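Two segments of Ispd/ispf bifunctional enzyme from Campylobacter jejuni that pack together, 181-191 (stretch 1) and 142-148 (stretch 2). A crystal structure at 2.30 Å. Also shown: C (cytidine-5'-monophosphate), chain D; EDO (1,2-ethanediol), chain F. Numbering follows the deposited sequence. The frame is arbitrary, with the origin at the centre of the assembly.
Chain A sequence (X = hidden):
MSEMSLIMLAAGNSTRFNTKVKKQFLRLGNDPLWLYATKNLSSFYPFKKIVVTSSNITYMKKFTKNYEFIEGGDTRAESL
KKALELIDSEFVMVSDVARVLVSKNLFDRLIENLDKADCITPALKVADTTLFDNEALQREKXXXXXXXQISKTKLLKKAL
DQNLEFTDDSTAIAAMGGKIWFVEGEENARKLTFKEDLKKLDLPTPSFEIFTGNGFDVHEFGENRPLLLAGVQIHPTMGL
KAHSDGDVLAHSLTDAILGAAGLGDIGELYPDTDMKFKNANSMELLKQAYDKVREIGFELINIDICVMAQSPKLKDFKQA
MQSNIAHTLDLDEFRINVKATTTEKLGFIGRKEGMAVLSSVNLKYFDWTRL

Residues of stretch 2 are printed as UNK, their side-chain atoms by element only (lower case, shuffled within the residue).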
# COMPACT_ATOMS: atom_id res chain seq x y z
N TRP A 181 -29.38 -6.59 28.89
CA TRP A 181 -29.56 -5.87 27.63
C TRP A 181 -28.50 -6.35 26.63
O TRP A 181 -27.29 -6.29 26.90
CB TRP A 181 -29.48 -4.35 27.85
CG TRP A 181 -29.86 -3.56 26.64
CD1 TRP A 181 -29.02 -2.97 25.74
CD2 TRP A 181 -31.19 -3.29 26.16
NE1 TRP A 181 -29.73 -2.35 24.74
CE2 TRP A 181 -31.07 -2.53 24.98
CE3 TRP A 181 -32.47 -3.62 26.63
CZ2 TRP A 181 -32.18 -2.08 24.25
CZ3 TRP A 181 -33.58 -3.17 25.90
CH2 TRP A 181 -33.43 -2.41 24.72
N PHE A 182 -28.96 -6.85 25.48
CA PHE A 182 -28.07 -7.33 24.43
C PHE A 182 -27.81 -6.24 23.38
O PHE A 182 -28.73 -5.63 22.86
CB PHE A 182 -28.62 -8.59 23.77
CG PHE A 182 -28.78 -9.75 24.72
CD1 PHE A 182 -30.01 -10.01 25.32
CD2 PHE A 182 -27.69 -10.56 25.04
CE1 PHE A 182 -30.17 -11.07 26.22
CE2 PHE A 182 -27.83 -11.62 25.93
CZ PHE A 182 -29.08 -11.88 26.52
N VAL A 183 -26.53 -6.03 23.09
CA VAL A 183 -26.10 -5.02 22.14
C VAL A 183 -25.40 -5.79 21.02
O VAL A 183 -24.80 -6.83 21.28
CB VAL A 183 -25.16 -4.00 22.86
CG1 VAL A 183 -23.88 -3.73 22.09
CG2 VAL A 183 -25.90 -2.73 23.19
N GLU A 184 -25.50 -5.33 19.78
CA GLU A 184 -24.83 -6.03 18.67
C GLU A 184 -23.30 -6.08 18.90
O GLU A 184 -22.70 -5.07 19.26
CB GLU A 184 -25.18 -5.40 17.31
CG GLU A 184 -24.29 -5.81 16.13
CD GLU A 184 -24.66 -7.16 15.50
OE1 GLU A 184 -25.54 -7.88 16.00
OE2 GLU A 184 -24.05 -7.49 14.46
N GLY A 185 -22.71 -7.25 18.70
CA GLY A 185 -21.27 -7.43 18.88
C GLY A 185 -20.46 -7.07 17.64
O GLY A 185 -20.95 -6.39 16.74
N GLU A 186 -19.22 -7.54 17.58
CA GLU A 186 -18.33 -7.23 16.46
C GLU A 186 -17.22 -8.26 16.33
O GLU A 186 -16.74 -8.81 17.34
CB GLU A 186 -17.71 -5.83 16.62
CG GLU A 186 -16.87 -5.65 17.89
CD GLU A 186 -16.14 -4.31 17.98
OE1 GLU A 186 -16.46 -3.36 17.23
OE2 GLU A 186 -15.23 -4.22 18.83
N GLU A 187 -16.82 -8.53 15.09
CA GLU A 187 -15.70 -9.43 14.81
C GLU A 187 -14.40 -9.01 15.51
O GLU A 187 -13.59 -9.86 15.86
CB GLU A 187 -15.48 -9.54 13.29
CG GLU A 187 -16.23 -10.68 12.59
CD GLU A 187 -17.27 -11.39 13.44
OE1 GLU A 187 -18.38 -10.83 13.64
OE2 GLU A 187 -17.00 -12.53 13.91
N ASN A 188 -14.21 -7.72 15.74
CA ASN A 188 -13.05 -7.21 16.47
C ASN A 188 -13.03 -7.58 17.96
O ASN A 188 -12.01 -7.40 18.64
CB ASN A 188 -12.96 -5.69 16.33
CG ASN A 188 -11.92 -5.24 15.28
OD1 ASN A 188 -11.52 -6.00 14.40
ND2 ASN A 188 -11.49 -3.98 15.39
N ALA A 189 -14.16 -8.07 18.48
CA ALA A 189 -14.23 -8.45 19.89
C ALA A 189 -14.10 -9.96 20.08
O ALA A 189 -14.27 -10.45 21.18
CB ALA A 189 -15.50 -7.91 20.53
N ARG A 190 -13.78 -10.69 19.00
CA ARG A 190 -13.51 -12.12 19.07
C ARG A 190 -12.44 -12.43 20.11
O ARG A 190 -11.53 -11.63 20.32
CB ARG A 190 -13.05 -12.67 17.71
CG ARG A 190 -12.24 -14.01 17.82
CD ARG A 190 -11.61 -14.55 16.53
NE ARG A 190 -12.58 -14.69 15.45
CZ ARG A 190 -13.38 -15.75 15.27
NH1 ARG A 190 -13.33 -16.78 16.11
NH2 ARG A 190 -14.23 -15.77 14.25
N LYS A 191 -12.56 -13.60 20.74
CA LYS A 191 -11.61 -14.04 21.75
C LYS A 191 -10.55 -14.94 21.14
O LYS A 191 -10.86 -15.98 20.55
CB LYS A 191 -12.36 -14.76 22.87
CG LYS A 191 -11.51 -15.21 24.05
CD LYS A 191 -12.38 -15.62 25.24
CE LYS A 191 -13.06 -16.96 25.00
NZ LYS A 191 -14.21 -17.18 25.93
N UNK A 142 -30.02 -18.94 18.75
CA UNK A 142 -28.66 -18.93 19.29
C UNK A 142 -28.14 -17.51 19.43
O UNK A 142 -28.33 -16.70 18.53
c UNK A 142 -28.14 -21.25 18.39
c UNK A 142 -26.25 -19.57 18.77
c UNK A 142 -27.73 -19.77 18.38
c UNK A 142 -27.73 -22.04 19.64
N UNK A 143 -27.50 -17.23 20.57
CA UNK A 143 -26.67 -16.03 20.75
C UNK A 143 -25.24 -16.44 21.10
O UNK A 143 -25.03 -17.26 22.00
c UNK A 143 -28.57 -13.21 22.62
c UNK A 143 -27.21 -15.17 21.89
c UNK A 143 -28.30 -14.21 21.50
c UNK A 143 -29.90 -12.51 22.41
n UNK A 143 -31.08 -13.42 22.58
N UNK A 144 -24.26 -15.86 20.41
CA UNK A 144 -22.86 -15.96 20.84
C UNK A 144 -22.54 -14.70 21.62
O UNK A 144 -22.66 -13.59 21.10
c UNK A 144 -21.08 -17.32 17.62
c UNK A 144 -22.17 -18.67 19.44
c UNK A 144 -21.89 -16.13 19.67
c UNK A 144 -22.13 -17.32 18.72
N UNK A 145 -22.15 -14.87 22.88
CA UNK A 145 -21.91 -13.74 23.75
C UNK A 145 -20.44 -13.31 23.73
O UNK A 145 -19.52 -14.14 23.61
c UNK A 145 -22.39 -14.03 25.21
c UNK A 145 -24.89 -13.47 24.75
c UNK A 145 -23.85 -14.51 25.24
c UNK A 145 -22.21 -12.82 26.08
N UNK A 146 -20.23 -12.01 23.85
CA UNK A 146 -18.89 -11.45 23.84
C UNK A 146 -18.73 -10.59 25.08
O UNK A 146 -19.62 -10.51 25.93
c UNK A 146 -18.36 -10.50 20.04
c UNK A 146 -18.74 -11.38 21.24
o UNK A 146 -18.86 -9.38 19.90
c UNK A 146 -18.67 -10.61 22.57
n UNK A 146 -17.47 -11.01 19.19
N UNK A 147 -17.60 -9.91 25.13
CA UNK A 147 -17.14 -9.09 26.24
C UNK A 147 -16.59 -7.84 25.49
O UNK A 147 -16.28 -7.98 24.29
c UNK A 147 -16.06 -9.97 26.95
o UNK A 147 -16.54 -10.48 28.21
c UNK A 147 -14.82 -9.27 27.24
N UNK A 148 -16.47 -6.63 26.07
CA UNK A 148 -16.76 -6.29 27.47
C UNK A 148 -18.23 -6.38 27.89
O UNK A 148 -19.13 -6.28 27.05
c UNK A 148 -16.30 -4.83 27.60
c UNK A 148 -15.52 -4.51 26.34
c UNK A 148 -16.02 -5.46 25.30
OP3 C D . -12.33 -18.36 27.63
P C D . -12.03 -18.66 29.08
OP1 C D . -10.96 -19.71 29.24
OP2 C D . -13.25 -18.83 29.95
O5' C D . -11.27 -17.35 29.62
C5' C D . -11.89 -16.07 29.61
C4' C D . -10.98 -15.05 30.29
O4' C D . -10.91 -15.27 31.71
C3' C D . -9.55 -15.09 29.78
O3' C D . -9.16 -13.76 29.54
C2' C D . -8.74 -15.68 30.91
O2' C D . -7.41 -15.17 30.97
C1' C D . -9.55 -15.30 32.13
N1 C D . -9.38 -16.28 33.20
C2 C D . -9.01 -15.83 34.48
O2 C D . -8.83 -14.60 34.69
N3 C D . -8.85 -16.73 35.46
C4 C D . -9.03 -18.06 35.24
N4 C D . -8.86 -18.96 36.25
C5 C D . -9.40 -18.53 33.98
C6 C D . -9.57 -17.60 32.96
C1 EDO F . -17.07 -14.85 27.89
O1 EDO F . -15.91 -15.18 27.14
C2 EDO F . -18.18 -14.44 26.95
O2 EDO F . -18.31 -15.42 25.95

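Position 142 opens the hidden strand with four side-chain carbons, forked at the first, one arm two carbons long. That is a beta-branched aliphatic chain, and it stays out of reach of stretch 1. The residue is I142, which belongs to the strand but not to this contact.

At position 143 four carbons run in a row and end in a nitrogen, and the chain lies over one face of the F182 ring. An unbranched chain of this length with a terminal amine is lysine, K143. Its CD comes 3.7 Å from F182 CD2, its CE sits 3.8 Å from the centroid of the F182 ring in a CH-pi contact, and its NZ lies 4.5 Å from that centroid, 15° off the ring normal, a cation-pi arrangement. The aliphatic part thus packs on the ring while the charge stays over the pi cloud; NZ also finds a hydrogen bond elsewhere in the structure.

Position 144 carries four carbons forked at the second, and nothing on stretch 1 is within its reach. This is leucine, L144.

Position 145 repeats the pattern of 142: four carbons, forked at the first, with one longer arm. Its CA-to-CB bond points sideways, yet the end of the chain comes nearer and meets the edge of the F182 ring. The residue is I145, with CD1 3.7 Å from F182 CE2. One aromatic ring therefore receives a lysine over its face and an isoleucine at its edge.

Position 146 has three carbons, the third carrying one oxygen and one nitrogen, and this polar end meets the backbone of the loop after the F182 strand. A terminal amide on a chain of this length is glutamine, Q146. E186 N donates to Q146 OE1 at 3.0 Å, and Q146 NE2 donates to E186 O, also at 3.0 Å. The m, t rotamer delivers both ends of the amide to a single residue's backbone. G185 leaves room for it: an ideal CB there would fall 2.3 Å from Q146 OE1, a clash.

Position 147 shows one carbon bearing an oxygen and a second carbon; this side chain makes no contact with stretch 1, and the contact is made by the backbone O, 3.8 Å from A189 CB. The residue is threonine, T147.

Position 148 has three carbons closing a ring onto the backbone nitrogen and makes no contact of note with stretch 1. It is P148, preceded by a cis peptide bond.

The contact works in two parts. On the strands, F182 is packed by K143 over one face and by I145 at its edge, combining apolar and cation-pi contact. Beyond them, Q146 reads the loop backbone through a paired hydrogen bond, and the short side chain of A189 packs against it, with CB 3.7 Å from Q146 OE1. E186 O also accepts from A189 N at 2.9 Å, so the same carbonyl joins the local turn to the partner stretch.

Stretch 2 142-148: IKLIQTP
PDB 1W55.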